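Side-chain contacts in chitinase (Jonesia denitrificans, PDB 5VG0), which probably breaks down chitin, this piece being its copper-binding lytic polysaccharide monooxygenase (LPMO) domain: residues G44-E47 against A48-I51; F21-G24 against Q25-E29. All coordinates share one frame; numbering follows the deposited sequence.

Contact 1. Residues G44-E47 against A48-I51; sequences GGNE and AFAI
N46 and F49 lie side by side and point the same way, three residues apart on a chain that is just starting to wind. The carboxamide of N46 is turned 40° against the phenyl ring, so the two are not stacked. It comes in obliquely beside CD2 and CE2, with N46 CG 3.7 Å from F49 CD2 and N46 ND2 3.8 Å from F49 CE2. A48 lies over one face of the same ring: its CB stands 4.0 Å above the plane of F49, over the centre. The other end of the amide works as an acceptor. With CG anti to the backbone N (chi1 -174°), N46 OD1 is carried forward along the chain, where it takes the N-H of A48 at 3.1 Å. This donor lies in the carbonyl plane, and the C=O...N angle is 151°. N46 ND2 gives its own hydrogen bond to the carbonyl O of E34, so both ends of the amide are held and its rotation is fixed. With N46 cut back to an alanine, the A48 N-H and the E34 carbonyl would probably lose these mates and a gap would be likely beside the F49 ring. The backbone winds in step, as F49 N bonds to N46 O at 3.0 Å and A50 N reaches E47 O more weakly at 3.5 Å. A water donates to E47 O at 2.8 Å and weakly to A48 O, while the buried F49 touches V33 and I26. The side-chain bond to the N-H two residues on is that of an Asx turn, here opening a 3-10 segment in the loop beyond strand 34-36, whose E34 belongs to the peroxide pocket.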
loop_
_atom_site.group_PDB
_atom_site.type_symbol
_atom_site.label_atom_id
_atom_site.label_comp_id
_atom_site.label_asym_id
_atom_site.label_seq_id
_atom_site.Cartn_x
_atom_site.Cartn_y
_atom_site.Cartn_z
ATOM N N GLY A 44 -6.175 -3.528 -6.375
ATOM C CA GLY A 44 -7.294 -4.259 -5.834
ATOM C C GLY A 44 -8.316 -4.680 -6.865
ATOM O O GLY A 44 -9.366 -5.212 -6.490
ATOM N N GLY A 45 -8.050 -4.455 -8.149
ATOM C CA GLY A 45 -9.053 -4.623 -9.177
ATOM C C GLY A 45 -9.937 -3.419 -9.409
ATOM O O GLY A 45 -10.910 -3.524 -10.167
ATOM N N ASN A 46 -9.639 -2.281 -8.789
ATOM C CA ASN A 46 -10.355 -1.045 -9.076
ATOM C C ASN A 46 -9.936 -0.558 -10.459
ATOM O O ASN A 46 -8.790 -0.161 -10.666
ATOM C CB ASN A 46 -10.021 -0.020 -7.999
ATOM C CG ASN A 46 -10.824 1.251 -8.138
ATOM O OD1 ASN A 46 -11.081 1.714 -9.245
ATOM N ND2 ASN A 46 -11.233 1.821 -7.015
ATOM N N GLU A 47 -10.863 -0.605 -11.414
ATOM C CA GLU A 47 -10.508 -0.387 -12.810
ATOM C C GLU A 47 -10.024 1.034 -13.073
ATOM O O GLU A 47 -9.273 1.257 -14.029
ATOM C CB GLU A 47 -11.697 -0.737 -13.711
ATOM C CG GLU A 47 -12.159 -2.190 -13.586
ATOM C CD GLU A 47 -13.475 -2.468 -14.310
ATOM O OE1 GLU A 47 -13.979 -3.607 -14.200
ATOM O OE2 GLU A 47 -14.002 -1.552 -14.984
ATOM N N ALA A 48 -10.441 2.007 -12.263
ATOM C CA ALA A 48 -10.005 3.383 -12.470
ATOM C C ALA A 48 -8.508 3.531 -12.282
ATOM O O ALA A 48 -7.913 4.479 -12.811
ATOM C CB ALA A 48 -10.724 4.309 -11.494
ATOM N N PHE A 49 -7.895 2.609 -11.543
ATOM C CA PHE A 49 -6.502 2.708 -11.132
ATOM C C PHE A 49 -5.672 1.529 -11.646
ATOM O O PHE A 49 -4.668 1.143 -11.041
ATOM C CB PHE A 49 -6.420 2.863 -9.610
ATOM C CG PHE A 49 -7.275 3.981 -9.060
ATOM C CD1 PHE A 49 -7.240 5.260 -9.613
ATOM C CD2 PHE A 49 -8.122 3.751 -8.001
ATOM C CE1 PHE A 49 -8.022 6.274 -9.089
ATOM C CE2 PHE A 49 -8.911 4.763 -7.488
ATOM C CZ PHE A 49 -8.859 6.020 -8.026
ATOM N N ALA A 50 -6.040 0.998 -12.817
ATOM C CA ALA A 50 -5.350 -0.154 -13.387
ATOM C C ALA A 50 -3.870 0.110 -13.650
ATOM O O ALA A 50 -3.087 -0.841 -13.695
ATOM C CB ALA A 50 -6.020 -0.594 -14.689
ATOM N N ILE A 51 -3.465 1.366 -13.831
ATOM C CA ILE A 51 -2.053 1.657 -14.051
ATOM C C ILE A 51 -1.195 1.120 -12.916
ATOM O O ILE A 51 -0.027 0.779 -13.124
ATOM C CB ILE A 51 -1.840 3.166 -14.250
ATOM C CG1 ILE A 51 -0.389 3.442 -14.677
ATOM C CG2 ILE A 51 -2.178 3.927 -12.971
ATOM C CD1 ILE A 51 -0.207 4.553 -15.623
HETATM O O HOH W 1 -7.702 2.886 -15.625
#

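Contact 2. Residues F21-G24 against Q25-E29; sequences FDCG and QISYE
S27 turns its short side chain back on C23 and G24, and each atom meets something there. Its CB lies 3.5 Å from G24 O, the carbonyl that also accepts the N-H of S27 at 3.1 Å. One bond further, the hydroxyl stands beside its own backbone N (chi1 -63°), which aims it at C23: S27 OG comes 3.3 Å from C23 CB. The tip then meets a water, 2.7 Å from S27 OG, which accepts the N-H of C23 at 2.9 Å from C23 N and so links serine and cysteine through solvent. The same C23 CB is also pressed by I26 CG2, at 3.5 Å, closer than usual for two carbons, while C23 SG is committed to the disulfide with C14 of helix 10-15. A second water spans C23 O and I26 N. Before the turn, D22 in one of its two conformers forms an Asx turn, its OD1 taking the N-H of G24. The contact therefore combines one close apolar touch, C23 on I26, with two water bridges, C23 N to S27 OG and C23 O to I26 N, while the covalent bond pins the turn to helix 10-15.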
loop_
_atom_site.group_PDB
_atom_site.type_symbol
_atom_site.label_atom_id
_atom_site.label_comp_id
_atom_site.label_asym_id
_atom_site.label_seq_id
_atom_site.Cartn_x
_atom_site.Cartn_y
_atom_site.Cartn_z
ATOM N N PHE A 21 6.092 9.052 -15.915
ATOM C CA PHE A 21 4.951 8.819 -16.767
ATOM C C PHE A 21 3.720 9.350 -16.052
ATOM O O PHE A 21 3.689 9.475 -14.824
ATOM C CB PHE A 21 4.809 7.320 -17.070
ATOM C CG PHE A 21 4.866 6.449 -15.838
ATOM C CD1 PHE A 21 6.069 5.965 -15.363
ATOM C CD2 PHE A 21 3.709 6.137 -15.141
ATOM C CE1 PHE A 21 6.119 5.194 -14.218
ATOM C CE2 PHE A 21 3.757 5.355 -14.000
ATOM C CZ PHE A 21 4.957 4.899 -13.542
ATOM N N ASP A 22 2.708 9.679 -16.839
ATOM C CA ASP A 22 1.448 10.176 -16.303
ATOM C C ASP A 22 0.658 8.999 -15.744
ATOM O O ASP A 22 0.446 8.000 -16.432
ATOM C CB ASP A 22 0.681 10.864 -17.440
ATOM C CG ASP A 22 -0.656 11.499 -17.014
ATOM O OD1 ASP A 22 -1.031 11.510 -15.823
ATOM O OD2 ASP A 22 -1.334 12.035 -17.924
ATOM N N CYS A 23 0.247 9.108 -14.496
ATOM C CA CYS A 23 -0.545 8.053 -13.885
ATOM C C CYS A 23 -2.038 8.248 -14.058
ATOM O O CYS A 23 -2.796 7.350 -13.701
ATOM C CB CYS A 23 -0.257 7.961 -12.389
ATOM S SG CYS A 23 1.468 7.734 -11.993
ATOM N N GLY A 24 -2.481 9.389 -14.570
ATOM C CA GLY A 24 -3.896 9.641 -14.661
ATOM C C GLY A 24 -4.532 10.025 -13.342
ATOM O O GLY A 24 -3.918 10.699 -12.505
ATOM N N GLN A 25 -5.764 9.559 -13.149
ATOM C CA GLN A 25 -6.573 10.075 -12.055
ATOM C C GLN A 25 -5.971 9.778 -10.687
ATOM O O GLN A 25 -6.152 10.577 -9.762
ATOM C CB GLN A 25 -7.996 9.534 -12.147
ATOM C CG GLN A 25 -8.935 10.078 -11.081
ATOM C CD GLN A 25 -9.053 11.592 -11.086
ATOM O OE1 GLN A 25 -8.862 12.245 -12.110
ATOM N NE2 GLN A 25 -9.378 12.158 -9.930
ATOM N N ILE A 26 -5.247 8.671 -10.534
ATOM C CA ILE A 26 -4.704 8.328 -9.221
ATOM C C ILE A 26 -3.813 9.425 -8.666
ATOM O O ILE A 26 -3.707 9.586 -7.451
ATOM C CB ILE A 26 -3.974 6.969 -9.260
ATOM C CG1 ILE A 26 -3.561 6.522 -7.852
ATOM C CG2 ILE A 26 -2.752 7.005 -10.144
ATOM C CD1 ILE A 26 -4.734 6.254 -6.937
ATOM N N SER A 27 -3.148 10.184 -9.533
ATOM C CA SER A 27 -2.243 11.216 -9.058
ATOM C C SER A 27 -2.956 12.275 -8.252
ATOM O O SER A 27 -2.317 12.952 -7.448
ATOM C CB SER A 27 -1.579 11.883 -10.242
ATOM O OG SER A 27 -0.809 10.912 -10.913
ATOM N N TYR A 28 -4.258 12.435 -8.452
ATOM C CA TYR A 28 -5.047 13.429 -7.751
ATOM C C TYR A 28 -5.732 12.893 -6.513
ATOM O O TYR A 28 -6.283 13.688 -5.745
ATOM C CB TYR A 28 -6.084 14.026 -8.704
ATOM C CG TYR A 28 -5.427 14.697 -9.888
ATOM C CD1 TYR A 28 -4.918 15.978 -9.788
ATOM C CD2 TYR A 28 -5.256 14.023 -11.088
ATOM C CE1 TYR A 28 -4.296 16.587 -10.858
ATOM C CE2 TYR A 28 -4.637 14.622 -12.157
ATOM C CZ TYR A 28 -4.157 15.903 -12.034
ATOM O OH TYR A 28 -3.534 16.526 -13.097
ATOM N N GLU A 29 -5.736 11.579 -6.299
ATOM C CA GLU A 29 -6.427 10.995 -5.152
ATOM C C GLU A 29 -5.760 9.684 -4.751
ATOM O O GLU A 29 -6.356 8.600 -4.822
ATOM C CB GLU A 29 -7.914 10.823 -5.423
ATOM C CG GLU A 29 -8.254 10.097 -6.673
ATOM C CD GLU A 29 -9.759 9.967 -6.818
ATOM O OE1 GLU A 29 -10.440 9.634 -5.819
ATOM O OE2 GLU A 29 -10.268 10.235 -7.914
HETATM O O HOH W 2 -5.225 6.345 -12.517
HETATM O O HOH W 3 0.682 11.618 -13.105
#

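In the fold
The two contacts come in series, 21-29 first and 44-51 later, with strand 34-36 between them. Their centres are 12 Å apart, and they touch: F49 CD1 lies 3.7 Å from I26 CB, and I51 CG2 packs 3.6 Å from C23 O. F49 and I51 thus pack the later turn against I26 and the C23 backbone of the earlier one. Disulfides C14-C23 and C42-C136 tie the region to helix 10-15 and to strand 131-141 of the mixed sheet. Both turns lie in the long segment between strands 2-6 and 68-74, consistent with the L2 region of LPMOs; the side chains of F49 and I26 lie about 8 and 9 Å from that of H1, a copper ligand.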